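Local coordinates for mobilization protein A (Pseudomonas aeruginosa, PDB 2NS6) that nicks one DNA strand at the plasmid origin of transfer, as part of the relaxosome that prepares the plasmid for conjugation, at residues E102-L108 and L122-I128. Sequence-based numbering, arbitrary orientation.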
ATOM      1  N   GLU A 102      -5.088  11.883  -1.011  1.00 16.04           N
ATOM      2  CA  GLU A 102      -4.977  11.867  -2.468  1.00 14.71           C
ATOM      3  C   GLU A 102      -5.468  10.596  -3.147  1.00 15.02           C
ATOM      4  O   GLU A 102      -5.231  10.403  -4.342  1.00 14.98           O
ATOM      5  CB  GLU A 102      -3.517  12.103  -2.865  1.00 15.13           C
ATOM      6  CG  GLU A 102      -2.932  13.382  -2.294  1.00 17.15           C
ATOM      7  CD  GLU A 102      -1.556  13.684  -2.830  1.00 18.18           C
ATOM      8  OE1 GLU A 102      -0.577  13.056  -2.382  1.00 19.80           O
ATOM      9  OE2 GLU A 102      -1.454  14.547  -3.718  1.00 23.58           O
ATOM     10  N   ARG A 103      -6.154   9.745  -2.390  1.00 14.53           N
ATOM     11  CA  ARG A 103      -6.666   8.471  -2.892  1.00 12.16           C
ATOM     12  C   ARG A 103      -5.663   7.714  -3.743  1.00 12.54           C
ATOM     13  O   ARG A 103      -5.894   7.436  -4.925  1.00 11.33           O
ATOM     14  CB  ARG A 103      -7.962   8.674  -3.661  1.00 11.44           C
ATOM     15  CG  ARG A 103      -9.090   9.037  -2.744  1.00 15.68           C
ATOM     16  CD  ARG A 103     -10.407   9.002  -3.452  1.00 15.99           C
ATOM     17  NE  ARG A 103     -11.508   9.225  -2.527  1.00 14.90           N
ATOM     18  CZ  ARG A 103     -12.587   9.927  -2.834  1.00 17.27           C
ATOM     19  NH1 ARG A 103     -12.694  10.472  -4.043  1.00 15.64           N
ATOM     20  NH2 ARG A 103     -13.551  10.085  -1.937  1.00 14.85           N
ATOM     21  N   LEU A 104      -4.542   7.380  -3.114  1.00 11.94           N
ATOM     22  CA  LEU A 104      -3.475   6.631  -3.758  1.00 11.48           C
ATOM     23  C   LEU A 104      -3.851   5.153  -3.705  1.00 10.75           C
ATOM     24  O   LEU A 104      -4.139   4.616  -2.630  1.00 12.61           O
ATOM     25  CB  LEU A 104      -2.154   6.854  -3.009  1.00 10.78           C
ATOM     26  CG  LEU A 104      -1.728   8.309  -2.782  1.00  9.67           C
ATOM     27  CD1 LEU A 104      -0.491   8.358  -1.896  1.00 11.32           C
ATOM     28  CD2 LEU A 104      -1.459   8.979  -4.109  1.00  9.02           C
ATOM     29  N   PRO A 105      -3.878   4.477  -4.863  1.00 10.38           N
ATOM     30  CA  PRO A 105      -4.232   3.056  -4.822  1.00  9.52           C
ATOM     31  C   PRO A 105      -3.221   2.339  -3.935  1.00 10.86           C
ATOM     32  O   PRO A 105      -2.050   2.719  -3.889  1.00  9.94           O
ATOM     33  CB  PRO A 105      -4.121   2.627  -6.285  1.00  9.37           C
ATOM     34  CG  PRO A 105      -4.483   3.906  -7.036  1.00  7.85           C
ATOM     35  CD  PRO A 105      -3.722   4.949  -6.253  1.00 10.62           C
ATOM     36  N   TYR A 106      -3.671   1.314  -3.219  1.00 11.64           N
ATOM     37  CA  TYR A 106      -2.780   0.572  -2.344  1.00 11.65           C
ATOM     38  C   TYR A 106      -3.311  -0.821  -2.126  1.00 12.04           C
ATOM     39  O   TYR A 106      -4.477  -1.096  -2.389  1.00 11.63           O
ATOM     40  CB  TYR A 106      -2.657   1.266  -0.979  1.00 10.18           C
ATOM     41  CG  TYR A 106      -3.868   1.086  -0.083  1.00 11.25           C
ATOM     42  CD1 TYR A 106      -4.014  -0.053   0.716  1.00 10.44           C
ATOM     43  CD2 TYR A 106      -4.888   2.029  -0.069  1.00  9.75           C
ATOM     44  CE1 TYR A 106      -5.157  -0.240   1.505  1.00 11.99           C
ATOM     45  CE2 TYR A 106      -6.028   1.853   0.709  1.00 12.43           C
ATOM     46  CZ  TYR A 106      -6.160   0.722   1.489  1.00 14.33           C
ATOM     47  OH  TYR A 106      -7.308   0.550   2.232  1.00 17.98           O
ATOM     48  N   THR A 107      -2.424  -1.687  -1.642  1.00 13.13           N
ATOM     49  CA  THR A 107      -2.752  -3.058  -1.303  1.00 11.91           C
ATOM     50  C   THR A 107      -1.941  -3.334  -0.044  1.00 14.12           C
ATOM     51  O   THR A 107      -0.751  -3.004   0.028  1.00 15.21           O
ATOM     52  CB  THR A 107      -2.335  -4.059  -2.408  1.00 12.49           C
ATOM     53  OG1 THR A 107      -3.134  -3.848  -3.580  1.00 11.86           O
ATOM     54  CG2 THR A 107      -2.533  -5.492  -1.935  1.00 11.78           C
ATOM     55  N   LEU A 108      -2.589  -3.904   0.964  1.00 13.47           N
ATOM     56  CA  LEU A 108      -1.894  -4.215   2.201  1.00 14.03           C
ATOM     57  C   LEU A 108      -2.248  -5.615   2.642  1.00 15.11           C
ATOM     58  O   LEU A 108      -3.305  -6.144   2.313  1.00 13.13           O
ATOM     59  CB  LEU A 108      -2.270  -3.219   3.303  1.00 18.49           C
ATOM     60  CG  LEU A 108      -3.649  -3.290   3.954  1.00 19.61           C
ATOM     61  CD1 LEU A 108      -3.633  -4.286   5.096  1.00 21.15           C
ATOM     62  CD2 LEU A 108      -4.034  -1.913   4.489  1.00 24.49           C
ATOM     63  N   LEU A 122       2.611  -3.018   3.133  1.00 14.50           N
ATOM     64  CA  LEU A 122       1.706  -2.104   2.454  1.00 15.69           C
ATOM     65  C   LEU A 122       2.377  -1.457   1.254  1.00 16.12           C
ATOM     66  O   LEU A 122       3.396  -0.780   1.391  1.00 18.42           O
ATOM     67  CB  LEU A 122       1.215  -1.042   3.452  1.00 14.30           C
ATOM     68  CG  LEU A 122       0.255   0.106   3.109  1.00 17.08           C
ATOM     69  CD1 LEU A 122       1.071   1.338   2.863  1.00 18.92           C
ATOM     70  CD2 LEU A 122      -0.649  -0.218   1.941  1.00 11.64           C
ATOM     71  N   MET A 123       1.830  -1.695   0.069  1.00 16.46           N
ATOM     72  CA  MET A 123       2.397  -1.088  -1.121  1.00 15.84           C
ATOM     73  C   MET A 123       1.478   0.019  -1.591  1.00 15.20           C
ATOM     74  O   MET A 123       0.262  -0.158  -1.710  1.00 15.89           O
ATOM     75  CB  MET A 123       2.658  -2.136  -2.216  1.00 17.11           C
ATOM     76  CG  MET A 123       1.615  -3.209  -2.374  1.00 18.84           C
ATOM     77  SD  MET A 123       2.233  -4.707  -3.270  1.00 18.32           S
ATOM     78  CE  MET A 123       2.434  -4.074  -4.971  1.00 18.47           C
ATOM     79  N   ILE A 124       2.081   1.178  -1.818  1.00 15.18           N
ATOM     80  CA  ILE A 124       1.370   2.377  -2.237  1.00 13.68           C
ATOM     81  C   ILE A 124       1.794   2.847  -3.608  1.00 15.34           C
ATOM     82  O   ILE A 124       2.985   3.030  -3.873  1.00 13.96           O
ATOM     83  CB  ILE A 124       1.645   3.525  -1.270  1.00 14.92           C
ATOM     84  CG1 ILE A 124       1.447   3.043   0.166  1.00 13.56           C
ATOM     85  CG2 ILE A 124       0.745   4.704  -1.589  1.00 12.07           C
ATOM     86  CD1 ILE A 124       1.695   4.120   1.191  1.00 16.63           C
ATOM     87  N   SER A 125       0.811   3.040  -4.482  1.00 16.66           N
ATOM     88  CA  SER A 125       1.062   3.526  -5.834  1.00 16.87           C
ATOM     89  C   SER A 125       1.027   5.046  -5.747  1.00 17.36           C
ATOM     90  O   SER A 125       0.066   5.621  -5.230  1.00 16.85           O
ATOM     91  CB  SER A 125      -0.038   3.043  -6.779  1.00 18.66           C
ATOM     92  OG  SER A 125       0.027   3.728  -8.017  1.00 19.71           O
ATOM     93  N   GLU A 126       2.069   5.695  -6.251  1.00 17.43           N
ATOM     94  CA  GLU A 126       2.144   7.147  -6.203  1.00 16.82           C
ATOM     95  C   GLU A 126       1.424   7.833  -7.354  1.00 17.45           C
ATOM     96  O   GLU A 126       1.988   8.693  -8.032  1.00 19.61           O
ATOM     97  CB  GLU A 126       3.607   7.589  -6.147  1.00 16.91           C
ATOM     98  CG  GLU A 126       4.263   7.300  -4.809  1.00 16.30           C
ATOM     99  CD  GLU A 126       5.773   7.298  -4.904  1.00 17.54           C
ATOM    100  OE1 GLU A 126       6.422   8.018  -4.121  1.00 18.20           O
ATOM    101  OE2 GLU A 126       6.302   6.569  -5.765  1.00 20.49           O
ATOM    102  N   ARG A 127       0.169   7.439  -7.552  1.00 14.48           N
ATOM    103  CA  ARG A 127      -0.695   7.992  -8.589  1.00 14.96           C
ATOM    104  C   ARG A 127      -1.954   8.462  -7.889  1.00 16.06           C
ATOM    105  O   ARG A 127      -2.548   7.730  -7.103  1.00 15.80           O
ATOM    106  CB  ARG A 127      -1.058   6.921  -9.624  1.00 15.40           C
ATOM    107  CG  ARG A 127       0.123   6.436 -10.452  1.00 14.76           C
ATOM    108  CD  ARG A 127       0.428   7.413 -11.589  1.00 16.73           C
ATOM    109  NE  ARG A 127       1.650   7.072 -12.311  1.00 14.83           N
ATOM    110  CZ  ARG A 127       1.989   7.592 -13.483  1.00 15.21           C
ATOM    111  NH1 ARG A 127       1.190   8.472 -14.068  1.00 15.84           N
ATOM    112  NH2 ARG A 127       3.127   7.245 -14.065  1.00 15.07           N
ATOM    113  N   ILE A 128      -2.357   9.688  -8.181  1.00 16.34           N
ATOM    114  CA  ILE A 128      -3.530  10.284  -7.568  1.00 15.18           C
ATOM    115  C   ILE A 128      -4.814   9.884  -8.278  1.00 15.74           C
ATOM    116  O   ILE A 128      -5.003  10.187  -9.461  1.00 15.85           O
ATOM    117  CB  ILE A 128      -3.400  11.818  -7.585  1.00 15.73           C
ATOM    118  CG1 ILE A 128      -2.120  12.220  -6.851  1.00 14.17           C
ATOM    119  CG2 ILE A 128      -4.630  12.466  -6.960  1.00 15.44           C
ATOM    120  CD1 ILE A 128      -1.745  13.681  -6.992  1.00 15.36           C
TER
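Three backbone hydrogen bonds join 102-108 to 122-128. Thr107 and Met123 form the hydrogen-bonded antiparallel pair, Thr107 N giving to Met123 O (3.1 Å) and Met123 N to Thr107 O (2.9 Å). One step beyond the strand end, Ser125 N donates to Pro105 O at 2.9 Å, nearly straight at 170°; Pro105 itself has no amide hydrogen to offer. The flanking non-hydrogen-bonded pairs, Tyr106–Ile124 and Leu108–Leu122, turn their backbone polar groups outward: Tyr106 bonds to Gly44 and Leu108 to Glu42, while Leu122 bonds to Val74 and Ile124 to Lys72. This is the open end of the hairpin 106-113/117-124; 117-124 is the middle strand of the five-stranded antiparallel relaxase sheet, and 106-113 lies between it and 38-44. Leu104 O accepts a hydrogen bond from His45 ND1, a manganese ligand. On the Tyr106 face, Leu122 CD2 lies 3.6 Å from Tyr106 CD1, and Leu104 CD1 meets Ile124 CG2 at 3.9 Å; Tyr106 and Ile124 pack on Thr99 of helix 84-99. Tyr106 OH hydrogen-bonds to Glu42. On the other face Thr107 OG1 hydrogen-bonds to Ser43 and Trp57, and Met123 packs on helix 18-26, which carries the probable nucleophile Tyr24. Ser125 OG hydrogen-bonds to Tyr56 OH, Arg127 NH1 to Ala153 O; Glu126 salt-bridges Arg69.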